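Local coordinates for sigma regulatory family protein-PP2C phosphatase (Chlamydia trachomatis serovar L2, PDB 6MAB) that probably senses TCA-cycle intermediates as the periplasmic domain of RsbU, a membrane protein of Chlamydia presumed to act as a phosphatase, at residues Ser167-Leu173 and Phe254-Glu260; Leu159-Lys163 and Leu180-Asp184. The contacts are given in a common frame with arbitrary orientation. Residue numbers count along the deposited sequence, not the author numbering.

How the contacts relate
Both contacts hold the same antiparallel sheet, the second of the two in the chain, and their centres lie about 7 Å apart. Contact 1 is mostly buried: strands 169-174 and 254-261 pair within the sheet, joined by regular backbone hydrogen bonds and apolar side chains, with charge confined largely to the ends. Contact 2 is only partly buried and sits at one edge strand of the sheet, 179-182, where L160, at the passage of helix 153-160 into loop, rests on it and takes a single side-chain-to-backbone hydrogen bond. Strand 169-174 links them, pairing with both 254-261 and 179-182; I172 O meets L180 N at 2.7 Å, and Y259 OH reaches D184 OD2, also at 2.7 Å.

Contact 1 of 2, residues Ser167-Leu173 and Phe254-Glu260; sequences SVKTAIL and FRILTYE
Build K169-L173 and F254-E260 as antiparallel strands, S167-V168 leading in as loop, with 155° between the strand directions and 4.6 Å between their axes at closest approach. Five residue pairs set the register: L173 with R255, I172 with I256, A171 with L257, T170 with T258 and K169 with Y259. F254 comes first, chi1 p bringing its CD1 to 4.0 Å from I172 CG2. R255 makes a hydrogen-bonded pair with L173: R255 N to L173 O and L173 N to R255 O, both 2.9 Å. I256 is non-hydrogen-bonded to I172, and its CG1 packs 4.0 Å from I172 CD1. At L257 the doubly bonded pattern returns, A171 N to L257 O at 2.7 Å and L257 N to A171 O at 2.8 Å; L257 CB also lies 3.8 Å from L173 CD1. T258 faces T170, CA to CA 4.4 Å, and bonds through its hydroxyl to L17 of helix 2-31, which covers the face carrying T170, I172, I256 and T258. Y259 closes the pairing with K169 N to Y259 O at 2.8 Å and Y259 N to K169 O at 2.9 Å. K169 CB sits over one face of the Y259 ring (chi1 p), 3.6 Å from the centroid and 17° off the normal, a CH-pi contact, while the hydroxyl bonds D184. E260, chi1 t, takes K169 NZ on OE1 in a 3.2 Å salt bridge, its hydrogen bond weak; a water joins E260 OE2 (2.6 Å) to S167 N and O. This is central antiparallel pairing between sequence-distant strands in a sheet backed by a long N-terminal helix, consistent with the membrane-proximal half of a double Cache sensor domain.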
loop_
_atom_site.group_PDB
_atom_site.type_symbol
_atom_site.label_atom_id
_atom_site.label_comp_id
_atom_site.label_asym_id
_atom_site.label_seq_id
_atom_site.Cartn_x
_atom_site.Cartn_y
_atom_site.Cartn_z
ATOM N N SER A 167 7.976 -4.349 22.332
ATOM C CA SER A 167 7.289 -4.576 21.064
ATOM C C SER A 167 7.732 -3.564 19.999
ATOM O O SER A 167 7.695 -2.354 20.217
ATOM C CB SER A 167 5.776 -4.505 21.273
ATOM O OG SER A 167 5.074 -4.929 20.118
ATOM N N VAL A 168 8.148 -4.047 18.835
ATOM C CA VAL A 168 8.635 -3.135 17.810
ATOM C C VAL A 168 7.462 -2.431 17.158
ATOM O O VAL A 168 6.335 -2.933 17.112
ATOM C CB VAL A 168 9.505 -3.856 16.762
ATOM C CG1 VAL A 168 10.551 -4.717 17.460
ATOM C CG2 VAL A 168 8.657 -4.649 15.796
ATOM N N LYS A 169 7.741 -1.251 16.648
ATOM C CA LYS A 169 6.774 -0.411 15.968
ATOM C C LYS A 169 6.961 -0.546 14.462
ATOM O O LYS A 169 7.981 -1.053 13.998
ATOM C CB LYS A 169 6.947 1.039 16.412
ATOM C CG LYS A 169 6.848 1.201 17.925
ATOM C CD LYS A 169 7.081 2.639 18.373
ATOM C CE LYS A 169 7.075 2.754 19.899
ATOM N NZ LYS A 169 8.048 1.827 20.550
ATOM N N THR A 170 5.959 -0.104 13.699
ATOM C CA THR A 170 5.930 -0.370 12.264
ATOM C C THR A 170 5.431 0.856 11.509
ATOM O O THR A 170 4.524 1.553 11.967
ATOM C CB THR A 170 5.010 -1.566 11.940
ATOM O OG1 THR A 170 5.415 -2.703 12.702
ATOM C CG2 THR A 170 5.022 -1.909 10.434
ATOM N N ALA A 171 5.998 1.085 10.329
ATOM C CA ALA A 171 5.511 2.090 9.392
ATOM C C ALA A 171 5.428 1.456 8.010
ATOM O O ALA A 171 6.322 0.711 7.608
ATOM C CB ALA A 171 6.406 3.305 9.345
ATOM N N ILE A 172 4.330 1.731 7.314
ATOM C CA ILE A 172 4.139 1.318 5.930
ATOM C C ILE A 172 4.587 2.463 5.038
ATOM O O ILE A 172 4.109 3.600 5.200
ATOM C CB ILE A 172 2.670 0.963 5.659
ATOM C CG1 ILE A 172 2.183 -0.114 6.631
ATOM C CG2 ILE A 172 2.456 0.566 4.193
ATOM C CD1 ILE A 172 2.937 -1.423 6.584
ATOM N N LEU A 173 5.505 2.167 4.115
ATOM C CA LEU A 173 6.185 3.165 3.287
ATOM C C LEU A 173 5.772 3.018 1.835
ATOM O O LEU A 173 5.831 1.922 1.275
ATOM C CB LEU A 173 7.711 3.013 3.354
ATOM C CG LEU A 173 8.530 3.629 4.469
ATOM C CD1 LEU A 173 7.851 3.505 5.811
ATOM C CD2 LEU A 173 9.887 2.943 4.440
ATOM N N PHE A 254 5.390 -1.361 -2.115
ATOM C CA PHE A 254 5.532 -0.645 -0.854
ATOM C C PHE A 254 6.580 -1.347 -0.011
ATOM O O PHE A 254 7.067 -2.420 -0.365
ATOM C CB PHE A 254 4.181 -0.498 -0.129
ATOM C CG PHE A 254 3.609 -1.763 0.402
ATOM C CD1 PHE A 254 3.928 -2.171 1.675
ATOM C CD2 PHE A 254 2.674 -2.497 -0.329
ATOM C CE1 PHE A 254 3.393 -3.333 2.205
ATOM C CE2 PHE A 254 2.133 -3.670 0.197
ATOM C CZ PHE A 254 2.495 -4.082 1.467
ATOM N N ARG A 255 6.948 -0.708 1.093
ATOM C CA ARG A 255 8.001 -1.173 1.973
ATOM C C ARG A 255 7.476 -1.166 3.395
ATOM O O ARG A 255 6.479 -0.517 3.701
ATOM C CB ARG A 255 9.266 -0.291 1.884
ATOM C CG ARG A 255 9.763 -0.031 0.464
ATOM C CD ARG A 255 11.282 0.162 0.420
ATOM N NE ARG A 255 11.707 1.535 0.612
ATOM C CZ ARG A 255 12.977 1.893 0.790
ATOM N NH1 ARG A 255 13.936 0.971 0.815
ATOM N NH2 ARG A 255 13.294 3.170 0.949
ATOM N N ILE A 256 8.168 -1.879 4.272
ATOM C CA ILE A 256 7.840 -1.910 5.688
ATOM C C ILE A 256 9.068 -1.444 6.460
ATOM O O ILE A 256 10.176 -1.955 6.248
ATOM C CB ILE A 256 7.411 -3.314 6.153
ATOM C CG1 ILE A 256 6.088 -3.723 5.504
ATOM C CG2 ILE A 256 7.218 -3.360 7.644
ATOM C CD1 ILE A 256 5.796 -5.201 5.678
ATOM N N LEU A 257 8.867 -0.479 7.345
ATOM C CA LEU A 257 9.888 -0.007 8.273
ATOM C C LEU A 257 9.497 -0.488 9.662
ATOM O O LEU A 257 8.453 -0.088 10.175
ATOM C CB LEU A 257 9.987 1.528 8.251
ATOM C CG LEU A 257 10.831 2.144 9.375
ATOM C CD1 LEU A 257 12.309 1.869 9.240
ATOM C CD2 LEU A 257 10.575 3.668 9.392
ATOM N N THR A 258 10.301 -1.360 10.276
ATOM C CA THR A 258 10.118 -1.603 11.705
ATOM C C THR A 258 11.120 -0.747 12.475
ATOM O O THR A 258 12.198 -0.436 11.974
ATOM C CB THR A 258 10.283 -3.073 12.046
ATOM O OG1 THR A 258 11.502 -3.534 11.475
ATOM C CG2 THR A 258 9.101 -3.866 11.489
ATOM N N TYR A 259 10.744 -0.321 13.676
ATOM C CA TYR A 259 11.612 0.591 14.410
ATOM C C TYR A 259 11.332 0.450 15.895
ATOM O O TYR A 259 10.288 -0.069 16.312
ATOM C CB TYR A 259 11.457 2.060 13.922
ATOM C CG TYR A 259 10.078 2.704 14.153
ATOM C CD1 TYR A 259 9.029 2.472 13.278
ATOM C CD2 TYR A 259 9.844 3.531 15.251
ATOM C CE1 TYR A 259 7.760 3.032 13.483
ATOM C CE2 TYR A 259 8.576 4.108 15.453
ATOM C CZ TYR A 259 7.553 3.841 14.563
ATOM O OH TYR A 259 6.288 4.379 14.754
ATOM N N GLU A 260 12.293 0.924 16.685
ATOM C CA GLU A 260 12.267 0.787 18.134
ATOM C C GLU A 260 13.210 1.832 18.711
ATOM O O GLU A 260 14.165 2.254 18.050
ATOM C CB GLU A 260 12.703 -0.627 18.551
ATOM C CG GLU A 260 12.762 -0.871 20.047
ATOM C CD GLU A 260 11.425 -0.645 20.755
ATOM O OE1 GLU A 260 10.990 0.533 20.906
ATOM O OE2 GLU A 260 10.812 -1.660 21.174
HETATM O O HOH W 1 8.867 -2.063 22.780
#

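Contact 2 of 2, residues Leu159-Lys163 and Leu180-Asp184; sequences LLAAK and LQATD
Two side chains, L160 and T183, make most of this junction. L160 lies where helix 153-160 gives way to loop, and A161 (phi/psi -63/145) takes the chain into an extended path. Across from it, Q181 and A182 are still extended, but T183 breaks from the strand at phi/psi -48/-46, and its CA lies 5.0 Å from that of L160. L160 points its CB toward the other segment; chi1 -87° and chi2 51° lay CD2 on the strand end, 3.6 Å from A182 C and 3.8 Å from Q181 CG. Q181 has both chi1 and chi2 t, so its methylene carbons stretch past that methyl. T183, chi1 m, turns OG1 to donate a hydrogen bond to L160 O at 2.7 Å, occupying that carbonyl. The same OG1 accepts from T170 N, so one hydroxyl ties L160 to strand 169-174 as well. T183 CG2 touches A162 CB at 4.1 Å. The link is local in sequence: helix 153-160 runs by a loop into the hairpin of strands 169-174 and 179-182, and the open end of that hairpin, where strand 179-182 runs out beside T170, meets L160. It is the packing of a helix-to-loop junction on an edge beta-hairpin in an alpha+beta sensor domain, consistent with a Cache fold.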
loop_
_atom_site.group_PDB
_atom_site.type_symbol
_atom_site.label_atom_id
_atom_site.label_comp_id
_atom_site.label_asym_id
_atom_site.label_seq_id
_atom_site.Cartn_x
_atom_site.Cartn_y
_atom_site.Cartn_z
ATOM N N LEU A 159 -1.122 -5.139 12.845
ATOM C CA LEU A 159 0.296 -5.201 12.494
ATOM C C LEU A 159 1.079 -4.005 13.017
ATOM O O LEU A 159 2.290 -4.114 13.260
ATOM C CB LEU A 159 0.459 -5.318 10.991
ATOM C CG LEU A 159 0.017 -6.640 10.358
ATOM C CD1 LEU A 159 0.148 -6.556 8.845
ATOM C CD2 LEU A 159 0.846 -7.803 10.873
ATOM N N LEU A 160 0.423 -2.859 13.205
ATOM C CA LEU A 160 1.105 -1.687 13.734
ATOM C C LEU A 160 0.976 -1.556 15.250
ATOM O O LEU A 160 1.611 -0.678 15.850
ATOM C CB LEU A 160 0.564 -0.421 13.040
ATOM C CG LEU A 160 1.251 -0.038 11.728
ATOM C CD1 LEU A 160 1.319 -1.189 10.793
ATOM C CD2 LEU A 160 0.501 1.157 11.076
ATOM N N ALA A 161 0.171 -2.401 15.891
ATOM C CA ALA A 161 0.070 -2.364 17.341
ATOM C C ALA A 161 1.414 -2.713 17.976
ATOM O O ALA A 161 2.164 -3.551 17.469
ATOM C CB ALA A 161 -1.007 -3.334 17.818
ATOM N N ALA A 162 1.710 -2.065 19.104
ATOM C CA ALA A 162 2.954 -2.271 19.841
ATOM C C ALA A 162 2.660 -2.075 21.333
ATOM O O ALA A 162 3.053 -1.097 21.959
ATOM C CB ALA A 162 4.054 -1.319 19.358
ATOM N N LYS A 163 1.950 -3.035 21.931
ATOM C CA LYS A 163 1.543 -2.913 23.327
ATOM C C LYS A 163 2.505 -3.588 24.293
ATOM O O LYS A 163 2.679 -3.103 25.417
ATOM C CB LYS A 163 0.148 -3.511 23.525
ATOM N N LEU A 180 2.804 5.924 4.805
ATOM C CA LEU A 180 1.355 5.918 4.663
ATOM C C LEU A 180 0.665 5.847 6.018
ATOM O O LEU A 180 -0.376 6.484 6.229
ATOM C CB LEU A 180 0.928 4.753 3.781
ATOM C CG LEU A 180 1.515 4.678 2.373
ATOM C CD1 LEU A 180 0.893 3.488 1.622
ATOM C CD2 LEU A 180 1.315 5.955 1.600
ATOM N N GLN A 181 1.216 5.055 6.939
ATOM C CA GLN A 181 0.631 4.864 8.252
ATOM C C GLN A 181 1.678 4.231 9.149
ATOM O O GLN A 181 2.434 3.354 8.705
ATOM C CB GLN A 181 -0.623 3.995 8.166
ATOM C CG GLN A 181 -1.432 3.970 9.419
ATOM C CD GLN A 181 -2.820 3.461 9.163
ATOM O OE1 GLN A 181 -3.096 2.279 9.345
ATOM N NE2 GLN A 181 -3.713 4.357 8.727
ATOM N N ALA A 182 1.718 4.670 10.400
ATOM C CA ALA A 182 2.675 4.127 11.355
ATOM C C ALA A 182 2.049 3.979 12.732
ATOM O O ALA A 182 1.048 4.628 13.067
ATOM C CB ALA A 182 3.931 5.020 11.453
ATOM N N THR A 183 2.689 3.142 13.555
ATOM C CA THR A 183 2.313 3.012 14.957
ATOM C C THR A 183 2.174 4.384 15.596
ATOM O O THR A 183 1.222 4.654 16.330
ATOM C CB THR A 183 3.374 2.207 15.707
ATOM O OG1 THR A 183 3.558 0.931 15.046
ATOM C CG2 THR A 183 2.973 2.026 17.179
ATOM N N ASP A 184 3.150 5.236 15.347
ATOM C CA ASP A 184 3.120 6.624 15.791
ATOM C C ASP A 184 2.456 7.439 14.679
ATOM O O ASP A 184 3.038 7.643 13.612
ATOM C CB ASP A 184 4.537 7.098 16.100
ATOM C CG ASP A 184 5.125 6.414 17.320
ATOM O OD1 ASP A 184 4.618 6.647 18.442
ATOM O OD2 ASP A 184 6.088 5.632 17.160
#